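Local coordinates for trichothecene 3-O-acetyltransferase (Gibberella zeae, PDB 2RKV), which transfers an acetyl group from acetyl-coenzyme A to the 3-hydroxyl of trichothecene toxins, as a member of the BAHD acyltransferase superfamily, at residues 76-80 / 81-85; 162-165 / 166-170; 184-187 / 188-192. One frame throughout, in Å; residues are numbered along the deposited sequence.

Contact 1: 76-80 / 81-85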
loop_
_atom_site.group_PDB
_atom_site.type_symbol
_atom_site.label_atom_id
_atom_site.label_comp_id
_atom_site.label_asym_id
_atom_site.label_seq_id
_atom_site.Cartn_x
_atom_site.Cartn_y
_atom_site.Cartn_z
ATOM N N VAL A 76 -14.242 -0.406 -17.230
ATOM C CA VAL A 76 -14.935 -0.785 -18.462
ATOM C C VAL A 76 -14.188 -1.952 -19.121
ATOM O O VAL A 76 -13.055 -2.238 -18.765
ATOM C CB VAL A 76 -15.065 0.427 -19.436
ATOM C CG1 VAL A 76 -15.924 1.512 -18.813
ATOM C CG2 VAL A 76 -13.690 0.990 -19.813
ATOM N N PRO A 77 -14.832 -2.652 -20.066
ATOM C CA PRO A 77 -14.145 -3.797 -20.670
ATOM C C PRO A 77 -12.787 -3.456 -21.304
ATOM O O PRO A 77 -12.549 -2.319 -21.729
ATOM C CB PRO A 77 -15.147 -4.297 -21.717
ATOM C CG PRO A 77 -16.487 -3.846 -21.197
ATOM C CD PRO A 77 -16.202 -2.486 -20.591
ATOM N N PHE A 78 -11.904 -4.447 -21.325
ATOM C CA PHE A 78 -10.558 -4.282 -21.874
ATOM C C PHE A 78 -10.186 -5.551 -22.633
ATOM O O PHE A 78 -10.296 -5.585 -23.859
ATOM C CB PHE A 78 -9.559 -3.952 -20.762
ATOM C CG PHE A 78 -8.138 -3.766 -21.240
ATOM C CD1 PHE A 78 -7.092 -4.404 -20.582
ATOM C CD2 PHE A 78 -7.852 -2.957 -22.338
ATOM C CE1 PHE A 78 -5.772 -4.240 -21.004
ATOM C CE2 PHE A 78 -6.526 -2.788 -22.777
ATOM C CZ PHE A 78 -5.490 -3.427 -22.105
ATOM N N GLU A 79 -9.780 -6.597 -21.917
ATOM C CA GLU A 79 -9.464 -7.883 -22.541
ATOM C C GLU A 79 -10.227 -9.024 -21.857
ATOM O O GLU A 79 -10.849 -8.806 -20.813
ATOM C CB GLU A 79 -7.941 -8.098 -22.582
ATOM C CG GLU A 79 -7.270 -7.096 -23.524
ATOM C CD GLU A 79 -5.758 -7.222 -23.617
ATOM O OE1 GLU A 79 -5.137 -7.952 -22.820
ATOM O OE2 GLU A 79 -5.190 -6.562 -24.512
ATOM N N ASP A 80 -10.196 -10.222 -22.447
ATOM C CA ASP A 80 -10.969 -11.363 -21.936
ATOM C C ASP A 80 -10.570 -11.775 -20.520
ATOM O O ASP A 80 -11.420 -12.131 -19.700
ATOM C CB ASP A 80 -10.839 -12.570 -22.880
ATOM C CG ASP A 80 -11.590 -12.377 -24.188
ATOM O OD1 ASP A 80 -12.433 -11.460 -24.283
ATOM O OD2 ASP A 80 -11.335 -13.161 -25.124
ATOM N N VAL A 81 -9.268 -11.730 -20.251
ATOM C CA VAL A 81 -8.716 -12.081 -18.949
ATOM C C VAL A 81 -7.701 -11.017 -18.518
ATOM O O VAL A 81 -7.193 -10.269 -19.366
ATOM C CB VAL A 81 -8.041 -13.481 -18.980
ATOM C CG1 VAL A 81 -9.071 -14.569 -19.293
ATOM C CG2 VAL A 81 -6.877 -13.510 -19.979
ATOM N N PRO A 82 -7.412 -10.922 -17.201
ATOM C CA PRO A 82 -6.323 -10.022 -16.810
ATOM C C PRO A 82 -5.009 -10.495 -17.425
ATOM O O PRO A 82 -4.793 -11.704 -17.536
ATOM C CB PRO A 82 -6.264 -10.183 -15.288
ATOM C CG PRO A 82 -7.602 -10.703 -14.900
ATOM C CD PRO A 82 -7.998 -11.599 -16.031
ATOM N N ARG A 83 -4.163 -9.554 -17.837
ATOM C CA ARG A 83 -2.886 -9.884 -18.474
ATOM C C ARG A 83 -1.882 -10.448 -17.481
ATOM O O ARG A 83 -1.622 -9.833 -16.439
ATOM C CB ARG A 83 -2.266 -8.645 -19.116
ATOM C CG ARG A 83 -3.006 -8.115 -20.338
ATOM C CD ARG A 83 -2.396 -6.803 -20.796
ATOM N NE ARG A 83 -2.900 -6.400 -22.107
ATOM C CZ ARG A 83 -2.461 -5.350 -22.797
ATOM N NH1 ARG A 83 -1.500 -4.575 -22.305
ATOM N NH2 ARG A 83 -2.983 -5.072 -23.982
ATOM N N VAL A 84 -1.321 -11.608 -17.813
ATOM C CA VAL A 84 -0.142 -12.123 -17.112
ATOM C C VAL A 84 1.037 -12.197 -18.081
ATOM O O VAL A 84 0.890 -12.614 -19.232
ATOM C CB VAL A 84 -0.394 -13.486 -16.381
ATOM C CG1 VAL A 84 -0.655 -14.613 -17.360
ATOM C CG2 VAL A 84 0.783 -13.837 -15.444
ATOM N N VAL A 85 2.186 -11.734 -17.611
ATOM C CA VAL A 85 3.437 -11.817 -18.349
ATOM C C VAL A 85 4.238 -12.917 -17.669
ATOM O O VAL A 85 4.319 -12.959 -16.443
ATOM C CB VAL A 85 4.227 -10.473 -18.269
ATOM C CG1 VAL A 85 5.664 -10.625 -18.800
ATOM C CG2 VAL A 85 3.499 -9.373 -19.031
HETATM O O HOH W 1 -5.538 -10.344 -21.620
#

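Contact 2: 162-165 / 166-170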
loop_
_atom_site.group_PDB
_atom_site.type_symbol
_atom_site.label_atom_id
_atom_site.label_comp_id
_atom_site.label_asym_id
_atom_site.label_seq_id
_atom_site.Cartn_x
_atom_site.Cartn_y
_atom_site.Cartn_z
ATOM N N VAL A 162 -6.108 -3.247 0.609
ATOM C CA VAL A 162 -7.113 -4.135 1.209
ATOM C C VAL A 162 -7.967 -4.738 0.080
ATOM O O VAL A 162 -8.201 -5.950 0.050
ATOM C CB VAL A 162 -7.979 -3.414 2.261
ATOM C CG1 VAL A 162 -9.162 -4.288 2.721
ATOM C CG2 VAL A 162 -7.099 -3.014 3.469
ATOM N N GLY A 163 -8.384 -3.890 -0.859
ATOM C CA GLY A 163 -9.147 -4.359 -2.021
ATOM C C GLY A 163 -8.312 -5.289 -2.891
ATOM O O GLY A 163 -8.792 -6.325 -3.368
ATOM N N GLN A 164 -7.051 -4.920 -3.095
ATOM C CA GLN A 164 -6.139 -5.726 -3.913
ATOM C C GLN A 164 -5.963 -7.105 -3.296
ATOM O O GLN A 164 -5.986 -8.122 -4.001
ATOM C CB GLN A 164 -4.788 -5.014 -4.043
ATOM C CG GLN A 164 -3.841 -5.638 -5.078
ATOM C CD GLN A 164 -2.777 -4.642 -5.522
ATOM O OE1 GLN A 164 -3.029 -3.433 -5.556
ATOM N NE2 GLN A 164 -1.586 -5.141 -5.860
ATOM N N ASP A 165 -5.823 -7.142 -1.969
ATOM C CA ASP A 165 -5.721 -8.411 -1.249
ATOM C C ASP A 165 -6.995 -9.243 -1.480
ATOM O O ASP A 165 -6.917 -10.455 -1.714
ATOM C CB ASP A 165 -5.516 -8.146 0.252
ATOM C CG ASP A 165 -5.328 -9.426 1.064
ATOM O OD1 ASP A 165 -4.675 -10.370 0.572
ATOM O OD2 ASP A 165 -5.797 -9.475 2.224
ATOM N N ALA A 166 -8.162 -8.594 -1.422
ATOM C CA ALA A 166 -9.436 -9.297 -1.630
ATOM C C ALA A 166 -9.487 -9.939 -3.020
ATOM O O ALA A 166 -9.881 -11.098 -3.152
ATOM C CB ALA A 166 -10.605 -8.347 -1.425
ATOM N N VAL A 167 -9.030 -9.196 -4.028
ATOM C CA VAL A 167 -8.972 -9.679 -5.418
ATOM C C VAL A 167 -8.000 -10.864 -5.538
ATOM O O VAL A 167 -8.336 -11.917 -6.125
ATOM C CB VAL A 167 -8.596 -8.519 -6.381
ATOM C CG1 VAL A 167 -8.301 -9.027 -7.802
ATOM C CG2 VAL A 167 -9.745 -7.489 -6.430
ATOM N N ILE A 168 -6.809 -10.702 -4.963
ATOM C CA ILE A 168 -5.767 -11.740 -5.015
ATOM C C ILE A 168 -6.220 -13.030 -4.305
ATOM O O ILE A 168 -6.006 -14.133 -4.812
ATOM C CB ILE A 168 -4.411 -11.228 -4.472
ATOM C CG1 ILE A 168 -3.930 -10.036 -5.310
ATOM C CG2 ILE A 168 -3.365 -12.355 -4.470
ATOM C CD1 ILE A 168 -2.705 -9.322 -4.748
ATOM N N ARG A 169 -6.868 -12.867 -3.153
ATOM C CA ARG A 169 -7.421 -13.985 -2.394
ATOM C C ARG A 169 -8.374 -14.817 -3.257
ATOM O O ARG A 169 -8.303 -16.051 -3.264
ATOM C CB ARG A 169 -8.140 -13.454 -1.148
ATOM C CG ARG A 169 -8.842 -14.493 -0.288
ATOM C CD ARG A 169 -9.013 -13.978 1.144
ATOM N NE ARG A 169 -9.796 -12.743 1.222
ATOM C CZ ARG A 169 -9.305 -11.541 1.532
ATOM N NH1 ARG A 169 -10.117 -10.491 1.589
ATOM N NH2 ARG A 169 -8.013 -11.376 1.793
ATOM N N LEU A 170 -9.270 -14.140 -3.973
ATOM C CA LEU A 170 -10.218 -14.839 -4.845
ATOM C C LEU A 170 -9.513 -15.434 -6.058
ATOM O O LEU A 170 -9.888 -16.510 -6.543
ATOM C CB LEU A 170 -11.357 -13.919 -5.283
ATOM C CG LEU A 170 -12.331 -13.475 -4.179
ATOM C CD1 LEU A 170 -13.576 -12.860 -4.809
ATOM C CD2 LEU A 170 -12.729 -14.657 -3.274
HETATM O O HOH W 2 -9.437 -7.709 1.950
#

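Contact 3: 184-187 / 188-192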
loop_
_atom_site.group_PDB
_atom_site.type_symbol
_atom_site.label_atom_id
_atom_site.label_comp_id
_atom_site.label_asym_id
_atom_site.label_seq_id
_atom_site.Cartn_x
_atom_site.Cartn_y
_atom_site.Cartn_z
ATOM N N GLU A 184 -18.700 -13.263 -0.747
ATOM C CA GLU A 184 -17.570 -12.816 -1.573
ATOM C C GLU A 184 -18.076 -12.228 -2.881
ATOM O O GLU A 184 -17.669 -11.133 -3.278
ATOM C CB GLU A 184 -16.577 -13.962 -1.831
ATOM C CG GLU A 184 -15.727 -14.251 -0.617
ATOM C CD GLU A 184 -15.052 -15.618 -0.626
ATOM O OE1 GLU A 184 -15.337 -16.480 -1.494
ATOM O OE2 GLU A 184 -14.227 -15.828 0.276
ATOM N N MET A 185 -18.993 -12.948 -3.528
ATOM C CA MET A 185 -19.584 -12.488 -4.782
ATOM C C MET A 185 -20.356 -11.174 -4.610
ATOM O O MET A 185 -20.302 -10.289 -5.478
ATOM C CB MET A 185 -20.466 -13.585 -5.383
ATOM C CG MET A 185 -19.676 -14.765 -5.930
ATOM S SD MET A 185 -18.710 -14.348 -7.410
ATOM C CE MET A 185 -20.024 -14.185 -8.626
ATOM N N THR A 186 -21.048 -11.036 -3.480
ATOM C CA THR A 186 -21.758 -9.799 -3.167
ATOM C C THR A 186 -20.781 -8.631 -2.986
ATOM O O THR A 186 -20.959 -7.566 -3.596
ATOM C CB THR A 186 -22.639 -9.973 -1.923
ATOM O OG1 THR A 186 -23.700 -10.882 -2.243
ATOM C CG2 THR A 186 -23.229 -8.647 -1.475
ATOM N N ALA A 187 -19.751 -8.846 -2.166
ATOM C CA ALA A 187 -18.743 -7.808 -1.900
ATOM C C ALA A 187 -18.047 -7.341 -3.183
ATOM O O ALA A 187 -17.821 -6.147 -3.378
ATOM C CB ALA A 187 -17.727 -8.298 -0.871
ATOM N N MET A 188 -17.753 -8.295 -4.067
ATOM C CA MET A 188 -17.087 -8.019 -5.344
ATOM C C MET A 188 -17.949 -7.209 -6.317
ATOM O O MET A 188 -17.454 -6.730 -7.343
ATOM C CB MET A 188 -16.670 -9.336 -6.013
ATOM C CG MET A 188 -15.483 -10.017 -5.366
ATOM S SD MET A 188 -13.945 -9.076 -5.537
ATOM C CE MET A 188 -13.438 -9.470 -7.196
ATOM N N ASN A 189 -19.231 -7.045 -5.986
ATOM C CA ASN A 189 -20.175 -6.422 -6.901
ATOM C C ASN A 189 -20.991 -5.282 -6.290
ATOM O O ASN A 189 -21.913 -4.752 -6.923
ATOM C CB ASN A 189 -21.065 -7.496 -7.536
ATOM C CG ASN A 189 -20.289 -8.374 -8.500
ATOM O OD1 ASN A 189 -20.030 -9.557 -8.223
ATOM N ND2 ASN A 189 -19.868 -7.789 -9.618
ATOM N N LEU A 190 -20.628 -4.870 -5.074
ATOM C CA LEU A 190 -21.251 -3.691 -4.480
ATOM C C LEU A 190 -21.047 -2.479 -5.381
ATOM O O LEU A 190 -19.965 -2.282 -5.941
ATOM C CB LEU A 190 -20.668 -3.405 -3.094
ATOM C CG LEU A 190 -20.929 -4.439 -1.995
ATOM C CD1 LEU A 190 -20.107 -4.075 -0.772
ATOM C CD2 LEU A 190 -22.419 -4.526 -1.649
ATOM N N ASP A 191 -22.090 -1.668 -5.521
ATOM C CA ASP A 191 -21.964 -0.408 -6.241
ATOM C C ASP A 191 -20.984 0.498 -5.493
ATOM O O ASP A 191 -21.061 0.639 -4.266
ATOM C CB ASP A 191 -23.321 0.270 -6.386
ATOM C CG ASP A 191 -23.335 1.313 -7.490
ATOM O OD1 ASP A 191 -22.667 1.115 -8.532
ATOM O OD2 ASP A 191 -24.016 2.336 -7.310
ATOM N N ARG A 192 -20.069 1.108 -6.237
ATOM C CA ARG A 192 -18.994 1.893 -5.623
ATOM C C ARG A 192 -19.386 3.348 -5.426
ATOM O O ARG A 192 -19.017 3.945 -4.425
ATOM C CB ARG A 192 -17.717 1.840 -6.459
ATOM C CG ARG A 192 -17.323 0.442 -6.891
ATOM C CD ARG A 192 -15.886 0.406 -7.365
ATOM N NE ARG A 192 -15.474 -0.960 -7.677
ATOM C CZ ARG A 192 -14.205 -1.335 -7.823
ATOM N NH1 ARG A 192 -13.225 -0.438 -7.702
ATOM N NH2 ARG A 192 -13.917 -2.603 -8.094
HETATM O O HOH W 3 -17.658 -4.047 -5.413
#

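Contact 1: 76-80 / 81-85
Phe78 and Glu79 reach Arg83 from neighbouring positions by different first torsions: CG of Phe78 is anti to the backbone nitrogen (chi1 180°), whereas CG of Glu79 is anti to the carbonyl carbon and its chain then runs out extended. Arg83 is also extended from CG to NE, long enough to reach back to the loop and present its guanidinium edge to the carboxylate. The grip is side-on and two-pronged, with Arg83 NE 2.8 Å from Glu79 OE1 and Arg83 NH2 2.7 Å from Glu79 OE2. Both oxygens lie close to the guanidinium plane, yet the nitrogens meet them from above the carboxylate plane, because the two flat groups are turned 49° apart. This salt bridge closes the loop that leads from strand 72-76, in a small antiparallel sheet, to strand 83-88, an outermost strand of the five-stranded mixed sheet. An arginine suits this place beside strand 137-144: its backbone pairs with Leu139 while its side chain turns back to the loop. Phe78 adds an apolar wall. Its CZ sits over one face of the guanidinium, 3.5 Å from Arg83 NH2, and Glu79 CG covers the centre of one face of the phenyl ring. A water donates to Glu79 OE1 at 2.7 Å and to Val81 O at 2.8 Å, tying the carboxylate to the backbone, while Pro82 packs on Leu46 and Ser50 of helix 35-52.

Contact 2: 162-165 / 166-170
Asp165 and Arg169 stand one turn apart on helix 161-176 and are linked twice. The backbone bond from Arg169 N to Asp165 O is short, 2.8 Å. The side chains form a salt bridge in which Arg169 NH2 lies 3.0 Å from Asp165 OD2, a weak hydrogen bond bent to 139°. The bend at chi3 (60°) brings the guanidinium back along the helix, with one face toward Ala166 CA, offset toward the rim, and OD2 at its edge. Ala166, with only a methyl beyond its CA, suits this place beside the guanidinium. A water accepts from Arg169 NH1 and donates to Val162 O, each at 2.9 Å, so this carbonyl serves both the water and Ala166 N. On another flank of the helix, Gln164 CG packs 3.9 Å from Ile168 CD1, the two chains running alongside each other.

The next shell fixes the polar ends. Tyr388 OH bonds both Asp165 OD1 and Arg169 NH2, Gly384 N bonds Asp165 OD2, and Arg169 NH1 bonds Asn304 OD1. Gln164 NE2 bonds Thr21 O of strand 20-28, and Ile168 touches Phe390, part of the DFGxG sequence that marks BAHD enzymes. The helix follows directly on the other family signature, HxxxD (His156 to Asp160), and Asp160 OD1 bonds Gly163 N. The side chain of Val162 comes within about 4 Å of the bound coenzyme A.

The bridge is tentative, as it belongs to one of two modelled conformers of Arg169. The buried carboxylate of Asp165 is also met by the tyrosine hydroxyl and a backbone NH, which would probably favour its charged form.

Contact 3: 184-187 / 188-192
The peptide carbonyls of Glu184 and Thr186 are the flat groups that receive Met188 and Asn189, and they are approached differently. Met188 N comes to Glu184 O at 2.9 Å, tilted only 19° from the carbonyl plane, as an ordinary helical bond. Asn189 N instead sits above the plane of the Thr186 carbonyl, 60° out of it and 3.0 Å from Thr186 O, a bond that reaches back three residues instead of four. From Ala187 to Leu190 the backbone makes a type I beta turn. A water spans it, donating to Ala187 O at 2.9 Å and to Leu190 O at 3.0 Å.

Met188 has CG anti to its carbonyl carbon (chi1 -74°), which lays CG 3.2 Å from Glu184 O before the thioether, bent at chi2 and chi3, turns away toward helix 161-176; an unbranched, flexible chain suits that buried course. Leu190 sets CG 3.5 Å from Thr186 O, and its CD2 meets Thr186 CG2 at 4.2 Å. Ala187, small enough for a buried site, packs on Asn304.

The carboxylate of Glu184 leads away from the turn, OE1 bonding Thr181 N and forming a salt bridge with Lys173 of helix 161-176. Met188 and Glu184 both rest on Leu170 of that helix, so Leu170 and Lys173 join it to helix 182-187. Trp55, just after helix 35-52, meets both Met188 O, through NE1, and Arg192, by a cation-pi contact.

How the contacts relate
The contacts follow one another along the chain without interleaving. Contact 1 closes a surface loop between two sheets, contact 2 lies within the buried helix 161-176, and contact 3 ends the next helix, 182-187. Contacts 2 and 3 have centres about 12 Å apart and touch: Leu170 CD1 packs 3.5 Å from Met188 CG, joining the successive helices. Contact 1 stands apart, its centre about 17 Å from that of contact 2 and 19 Å from that of contact 3. Helix 35-52 bridges contacts 1 and 2, Pro82 and Val167 both packing on it. Contact 2 lies nearest the chain's centre and beside the bound coenzyme A, while contacts 1 and 3 lie farther out.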